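Local coordinates for dual specificity phosphatase 28 (Homo sapiens, PDB 5Y15), which is an atypical dual-specificity phosphatase that dephosphorylates a small synthetic aryl phosphate in vitro but has almost no detectable activity on phosphotyrosine, at residues A[97-102]-A[131-136]. The protein carries 2 engineered substitutions. Sequence-based numbering, arbitrary orientation.
Sequences EDLLAH and SAAVCT
Leu99, in the turn leading into helix 100-115, faces Ala133 and Val134 of helix 130-142, and the CA atoms of Leu99 and Val134, the nearest such pair, lie 8.5 Å apart. That gap suits one long branched side chain set against two short ones. With CG anti to the backbone N (chi1 173°), Leu99 extends toward the helix and divides its fork between neighbours: CD2 touches Ala133 CB at 3.6 Å, while CD1 meets Val134 CG2 at 4.0 Å. The small methyl of Ala133 lets the leucine tip approach closely, and beta-branched Val134 offers CG2, its side chain crossing that of Leu99 at about a right angle. In the protein-tyrosine phosphatase fold, the helix after the phosphate-binding loop packs against the central sheet; here Ser131 OG is hydrogen-bonded to Ser124 OG, an engineered residue at the inferred nucleophile position. Phe167 and Val89 also pack on Leu99. Asp98 caps the turn, OD1 accepting from Ala101 N at 3.2 Å from above the carboxylate plane. On helix 130-142, Thr136 OG1 donates to Ala132 O (2.7 Å), which also accepts from Thr136 N on the opposite face of the carbonyl plane, so this buried threonine spends its hydroxyl proton within its own helix.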
loop_
_atom_site.group_PDB
_atom_site.type_symbol
_atom_site.label_atom_id
_atom_site.label_comp_id
_atom_site.label_asym_id
_atom_site.label_seq_id
_atom_site.Cartn_x
_atom_site.Cartn_y
_atom_site.Cartn_z
ATOM N N GLU A 97 16.378 -2.981 11.320
ATOM C CA GLU A 97 15.555 -2.822 10.139
ATOM C C GLU A 97 15.150 -1.360 9.965
ATOM O O GLU A 97 14.836 -0.661 10.938
ATOM C CB GLU A 97 14.317 -3.705 10.263
ATOM C CG GLU A 97 14.628 -5.179 10.183
ATOM C CD GLU A 97 14.519 -5.692 8.766
ATOM O OE1 GLU A 97 13.888 -6.745 8.548
ATOM O OE2 GLU A 97 15.036 -5.020 7.859
ATOM N N ASP A 98 15.188 -0.892 8.715
ATOM C CA ASP A 98 14.821 0.482 8.371
ATOM C C ASP A 98 13.322 0.503 8.115
ATOM O O ASP A 98 12.847 0.280 7.003
ATOM C CB ASP A 98 15.612 0.980 7.165
ATOM C CG ASP A 98 15.414 2.482 6.891
ATOM O OD1 ASP A 98 14.760 3.187 7.695
ATOM O OD2 ASP A 98 15.974 2.976 5.883
ATOM N N LEU A 99 12.562 0.764 9.166
ATOM C CA LEU A 99 11.133 0.950 8.967
ATOM C C LEU A 99 10.843 2.364 8.483
ATOM O O LEU A 99 9.932 2.565 7.667
ATOM C CB LEU A 99 10.390 0.662 10.273
ATOM C CG LEU A 99 8.894 0.936 10.376
ATOM C CD1 LEU A 99 8.085 -0.022 9.518
ATOM C CD2 LEU A 99 8.521 0.792 11.826
ATOM N N LEU A 100 11.638 3.333 8.944
ATOM C CA LEU A 100 11.433 4.733 8.594
ATOM C C LEU A 100 11.277 4.936 7.085
ATOM O O LEU A 100 10.408 5.694 6.644
ATOM C CB LEU A 100 12.600 5.555 9.147
ATOM C CG LEU A 100 12.629 7.070 8.972
ATOM C CD1 LEU A 100 11.413 7.702 9.581
ATOM C CD2 LEU A 100 13.852 7.629 9.672
ATOM N N ALA A 101 12.060 4.210 6.278
ATOM C CA ALA A 101 12.024 4.421 4.835
ATOM C C ALA A 101 10.655 4.124 4.246
ATOM O O ALA A 101 10.297 4.677 3.200
ATOM C CB ALA A 101 13.077 3.553 4.150
ATOM N N HIS A 102 9.892 3.244 4.882
ATOM C CA HIS A 102 8.575 2.858 4.408
ATOM C C HIS A 102 7.445 3.730 4.979
ATOM O O HIS A 102 6.286 3.545 4.577
ATOM C CB HIS A 102 8.292 1.399 4.785
ATOM C CG HIS A 102 9.232 0.395 4.184
ATOM N ND1 HIS A 102 9.155 -0.013 2.871
ATOM C CD2 HIS A 102 10.223 -0.344 4.745
ATOM C CE1 HIS A 102 10.078 -0.933 2.637
ATOM N NE2 HIS A 102 10.734 -1.161 3.761
ATOM N N SER A 131 3.582 -3.069 14.049
ATOM C CA SER A 131 2.283 -2.482 13.796
ATOM C C SER A 131 2.029 -1.286 14.707
ATOM O O SER A 131 1.368 -0.328 14.297
ATOM C CB SER A 131 1.208 -3.539 13.976
ATOM O OG SER A 131 1.288 -4.051 15.298
ATOM N N ALA A 132 2.590 -1.302 15.917
ATOM C CA ALA A 132 2.419 -0.167 16.807
ATOM C C ALA A 132 3.194 1.028 16.290
ATOM O O ALA A 132 2.722 2.172 16.384
ATOM C CB ALA A 132 2.872 -0.526 18.224
ATOM N N ALA A 133 4.389 0.775 15.746
ATOM C CA ALA A 133 5.190 1.850 15.175
ATOM C C ALA A 133 4.488 2.471 13.977
ATOM O O ALA A 133 4.441 3.697 13.854
ATOM C CB ALA A 133 6.568 1.329 14.770
ATOM N N VAL A 134 3.921 1.644 13.092
ATOM C CA VAL A 134 3.233 2.201 11.921
ATOM C C VAL A 134 1.988 2.988 12.341
ATOM O O VAL A 134 1.706 4.069 11.802
ATOM C CB VAL A 134 2.888 1.086 10.917
ATOM C CG1 VAL A 134 1.979 1.626 9.824
ATOM C CG2 VAL A 134 4.167 0.503 10.295
ATOM N N CYS A 135 1.216 2.463 13.303
ATOM C CA CYS A 135 0.058 3.224 13.790
ATOM C C CYS A 135 0.487 4.571 14.366
ATOM O O CYS A 135 -0.133 5.612 14.097
ATOM C CB CYS A 135 -0.701 2.414 14.843
ATOM S SG CYS A 135 -1.717 1.150 14.098
ATOM N N THR A 136 1.559 4.570 15.155
ATOM C CA THR A 136 2.049 5.812 15.728
ATOM C C THR A 136 2.433 6.814 14.644
ATOM O O THR A 136 2.011 7.990 14.670
ATOM C CB THR A 136 3.246 5.494 16.611
ATOM O OG1 THR A 136 2.842 4.536 17.587
ATOM C CG2 THR A 136 3.767 6.727 17.296
#